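PDB 3D01: endoribonuclease L-PSP/chorismate mutase-like domain-containing protein from Agrobacterium tumefaciens str., which is of unknown function but belongs to the YjgF/L-PSP family, whose trimeric members often act on reactive enamines and imines or on RNA. Local coordinates for the interface of chains A and B. Coordinates in Å, arbitrary orientation; residue numbers count along the deposited sequence, not the author numbering. Chains: chain A/B, Uncharacterized protein.

The interface of chains A and B. Residues chain A 33-36, 38-39, 46, 48; chain B 101-102, 126, 137-141.
The apolar centre of this patch of the A/B contact is small: CG2 of A:Val36 and the CG2 methyl of A:Thr39 pack against the backbone of B:His139, and CB of B:Ala140 sits near O of A:Tyr46 and OG of A:Ser48. The patch belongs to the deposited three-copy assembly, likely the trimer expected of the YjgF family, and binds the loop before strand 38-41 of one subunit to residues 138-141 of the next, at the start of strand 140-146. CG2 of A:Val36 occupies the crowded position between its own backbone N and carbonyl carbon and rests against the carbonyl of B:His139, while CG1 is thrown the other way, to sit over the middle of one face of the B:Arg138 guanidinium, 3.7 Å from CZ. CG2 of A:Thr39 meets CA of B:His139 at 3.9 Å.

Through this centre the loop at A:Tyr35 forms a parallel beta bridge with B:His139, a worked example of a backbone bridge reinforced by side chains. The amide N of A:Val36 donates to O of B:His139 at 2.8 Å, nearly straight at the hydrogen (169°), although the donor lies above the carbonyl plane. The B:His139 ring is fixed from within chain B, its ND1 donating in the ring plane to O of B:Gly137 and its NE2 paired with OG of B:Ser126.

Farther out, B:Arg141 lays its guanidinium over one face of the A:Tyr35 ring, CZ 3.4 Å from the ring centroid and the planes only 14° apart, a cation-pi stack. The arginine starts with CG anti to the backbone N (chi1 -155°) and bends at chi3; NH1 donates to OG of B:Ser126, almost in the guanidinium plane, which fixes the group's rotation over the ring. That serine thus links the stacked arginine to the histidine.

At the polar rim, A:Ser48 OG accepts the backbone N-H of B:Arg141 (N to OG 2.8 Å) and donates to O of A:Val36. Opposite, B:Arg138, bent at chi2 and chi3, sends NH2 to the backbone O of A:Ala33, 2.9 Å away and in the carbonyl plane.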
loop_
_atom_site.group_PDB
_atom_site.type_symbol
_atom_site.label_atom_id
_atom_site.label_comp_id
_atom_site.label_asym_id
_atom_site.label_seq_id
_atom_site.Cartn_x
_atom_site.Cartn_y
_atom_site.Cartn_z
ATOM N N ALA A 33 16.555 8.752 -11.363
ATOM C CA ALA A 33 16.323 9.248 -10.014
ATOM C C ALA A 33 16.585 8.138 -8.986
ATOM O O ALA A 33 16.779 6.971 -9.352
ATOM C CB ALA A 33 14.884 9.792 -9.884
ATOM N N ASN A 34 16.608 8.503 -7.702
ATOM C CA ASN A 34 16.881 7.522 -6.641
ATOM C C ASN A 34 15.698 6.600 -6.353
ATOM O O ASN A 34 15.820 5.600 -5.632
ATOM C CB ASN A 34 17.339 8.224 -5.367
ATOM C CG ASN A 34 18.759 8.754 -5.479
ATOM O OD1 ASN A 34 19.083 9.800 -4.916
ATOM N ND2 ASN A 34 19.613 8.040 -6.233
ATOM N N TYR A 35 14.549 6.966 -6.911
ATOM C CA TYR A 35 13.438 6.041 -7.055
ATOM C C TYR A 35 13.224 5.757 -8.534
ATOM O O TYR A 35 13.534 6.564 -9.406
ATOM C CB TYR A 35 12.143 6.527 -6.385
ATOM C CG TYR A 35 11.596 7.833 -6.873
ATOM C CD1 TYR A 35 10.437 7.869 -7.637
ATOM C CD2 TYR A 35 12.197 9.039 -6.519
ATOM C CE1 TYR A 35 9.899 9.067 -8.076
ATOM C CE2 TYR A 35 11.680 10.260 -6.963
ATOM C CZ TYR A 35 10.518 10.259 -7.745
ATOM O OH TYR A 35 9.970 11.460 -8.183
ATOM N N VAL A 36 12.720 4.569 -8.786
ATOM C CA VAL A 36 12.509 4.070 -10.120
ATOM C C VAL A 36 11.010 3.801 -10.380
ATOM O O VAL A 36 10.234 3.625 -9.433
ATOM C CB VAL A 36 13.342 2.802 -10.316
ATOM C CG1 VAL A 36 14.844 3.181 -10.338
ATOM C CG2 VAL A 36 13.026 1.751 -9.223
ATOM N N PHE A 38 9.656 1.133 -11.550
ATOM C CA PHE A 38 9.293 -0.219 -11.166
ATOM C C PHE A 38 10.470 -1.001 -10.636
ATOM O O PHE A 38 11.631 -0.703 -10.951
ATOM C CB PHE A 38 8.671 -0.985 -12.348
ATOM C CG PHE A 38 9.584 -1.093 -13.553
ATOM C CD1 PHE A 38 10.565 -2.079 -13.623
ATOM C CD2 PHE A 38 9.485 -0.182 -14.590
ATOM C CE1 PHE A 38 11.420 -2.163 -14.715
ATOM C CE2 PHE A 38 10.330 -0.273 -15.698
ATOM C CZ PHE A 38 11.303 -1.257 -15.744
ATOM N N THR A 39 10.157 -2.018 -9.852
ATOM C CA THR A 39 11.139 -3.002 -9.403
ATOM C C THR A 39 10.543 -4.383 -9.589
ATOM O O THR A 39 9.343 -4.541 -9.642
ATOM C CB THR A 39 11.522 -2.826 -7.926
ATOM O OG1 THR A 39 10.343 -2.925 -7.091
ATOM C CG2 THR A 39 12.254 -1.509 -7.700
ATOM N N TYR A 46 6.518 -4.495 -9.121
ATOM C CA TYR A 46 5.973 -3.371 -8.361
ATOM C C TYR A 46 6.134 -2.117 -9.157
ATOM O O TYR A 46 7.251 -1.679 -9.395
ATOM C CB TYR A 46 6.745 -3.179 -7.073
ATOM C CG TYR A 46 6.383 -4.149 -6.019
ATOM C CD1 TYR A 46 5.528 -3.763 -4.996
ATOM C CD2 TYR A 46 6.833 -5.461 -6.057
ATOM C CE1 TYR A 46 5.140 -4.635 -4.036
ATOM C CE2 TYR A 46 6.430 -6.374 -5.060
ATOM C CZ TYR A 46 5.586 -5.934 -4.068
ATOM O OH TYR A 46 5.166 -6.738 -3.036
ATOM N N SER A 48 5.544 1.900 -9.545
ATOM C CA SER A 48 5.410 3.139 -8.771
ATOM C C SER A 48 4.106 3.858 -9.092
ATOM O O SER A 48 3.547 3.690 -10.186
ATOM C CB SER A 48 6.551 4.071 -9.065
ATOM O OG SER A 48 7.767 3.570 -8.555
ATOM N N ARG B 101 17.368 -5.792 -2.358
ATOM C CA ARG B 101 16.751 -4.670 -3.068
ATOM C C ARG B 101 15.669 -4.062 -2.170
ATOM O O ARG B 101 14.891 -4.797 -1.568
ATOM C CB ARG B 101 16.115 -5.190 -4.355
ATOM C CG ARG B 101 15.096 -4.308 -5.043
ATOM C CD ARG B 101 15.713 -3.083 -5.601
ATOM N NE ARG B 101 16.600 -3.468 -6.674
ATOM C CZ ARG B 101 17.403 -2.642 -7.336
ATOM N NH1 ARG B 101 17.446 -1.342 -7.048
ATOM N NH2 ARG B 101 18.184 -3.141 -8.298
ATOM N N VAL B 102 15.640 -2.734 -2.085
ATOM C CA VAL B 102 14.469 -2.041 -1.535
ATOM C C VAL B 102 13.450 -2.014 -2.671
ATOM O O VAL B 102 13.649 -1.360 -3.694
ATOM C CB VAL B 102 14.781 -0.627 -1.047
ATOM C CG1 VAL B 102 13.467 0.076 -0.581
ATOM C CG2 VAL B 102 15.884 -0.677 0.066
ATOM N N SER B 126 13.918 8.732 -0.082
ATOM C CA SER B 126 14.482 8.025 -1.231
ATOM C C SER B 126 15.964 8.314 -1.407
ATOM O O SER B 126 16.751 7.392 -1.652
ATOM C CB SER B 126 13.726 8.364 -2.519
ATOM O OG SER B 126 12.373 8.005 -2.430
ATOM N N GLY B 137 19.446 0.182 -3.112
ATOM C CA GLY B 137 18.509 1.094 -2.466
ATOM C C GLY B 137 17.455 1.719 -3.373
ATOM O O GLY B 137 16.476 2.285 -2.884
ATOM N N ARG B 138 17.650 1.646 -4.686
ATOM C CA ARG B 138 16.729 2.257 -5.639
ATOM C C ARG B 138 15.448 1.441 -5.731
ATOM O O ARG B 138 15.457 0.242 -5.981
ATOM C CB ARG B 138 17.419 2.420 -6.998
ATOM C CG ARG B 138 18.597 3.387 -6.937
ATOM C CD ARG B 138 18.695 4.211 -8.212
ATOM N NE ARG B 138 18.787 3.347 -9.372
ATOM C CZ ARG B 138 18.512 3.706 -10.625
ATOM N NH1 ARG B 138 18.653 2.805 -11.591
ATOM N NH2 ARG B 138 18.095 4.934 -10.929
ATOM N N HIS B 139 14.324 2.118 -5.533
ATOM C CA HIS B 139 13.052 1.460 -5.223
ATOM C C HIS B 139 11.907 2.063 -6.007
ATOM O O HIS B 139 11.999 3.232 -6.452
ATOM C CB HIS B 139 12.740 1.665 -3.735
ATOM C CG HIS B 139 12.957 3.079 -3.274
ATOM N ND1 HIS B 139 14.206 3.559 -2.919
ATOM C CD2 HIS B 139 12.104 4.135 -3.181
ATOM C CE1 HIS B 139 14.106 4.843 -2.622
ATOM N NE2 HIS B 139 12.840 5.212 -2.753
ATOM N N ALA B 140 10.849 1.266 -6.164
ATOM C CA ALA B 140 9.527 1.758 -6.594
ATOM C C ALA B 140 8.907 2.546 -5.427
ATOM O O ALA B 140 9.314 2.390 -4.254
ATOM C CB ALA B 140 8.610 0.641 -7.023
ATOM N N ARG B 141 7.913 3.388 -5.739
ATOM C CA ARG B 141 7.425 4.311 -4.722
ATOM C C ARG B 141 6.016 4.793 -5.014
ATOM O O ARG B 141 5.623 4.867 -6.167
ATOM C CB ARG B 141 8.306 5.565 -4.721
ATOM C CG ARG B 141 8.350 6.334 -3.462
ATOM C CD ARG B 141 9.401 7.479 -3.548
ATOM N NE ARG B 141 8.941 8.672 -4.261
ATOM C CZ ARG B 141 9.610 9.836 -4.278
ATOM N NH1 ARG B 141 10.735 9.969 -3.633
ATOM N NH2 ARG B 141 9.130 10.887 -4.913
#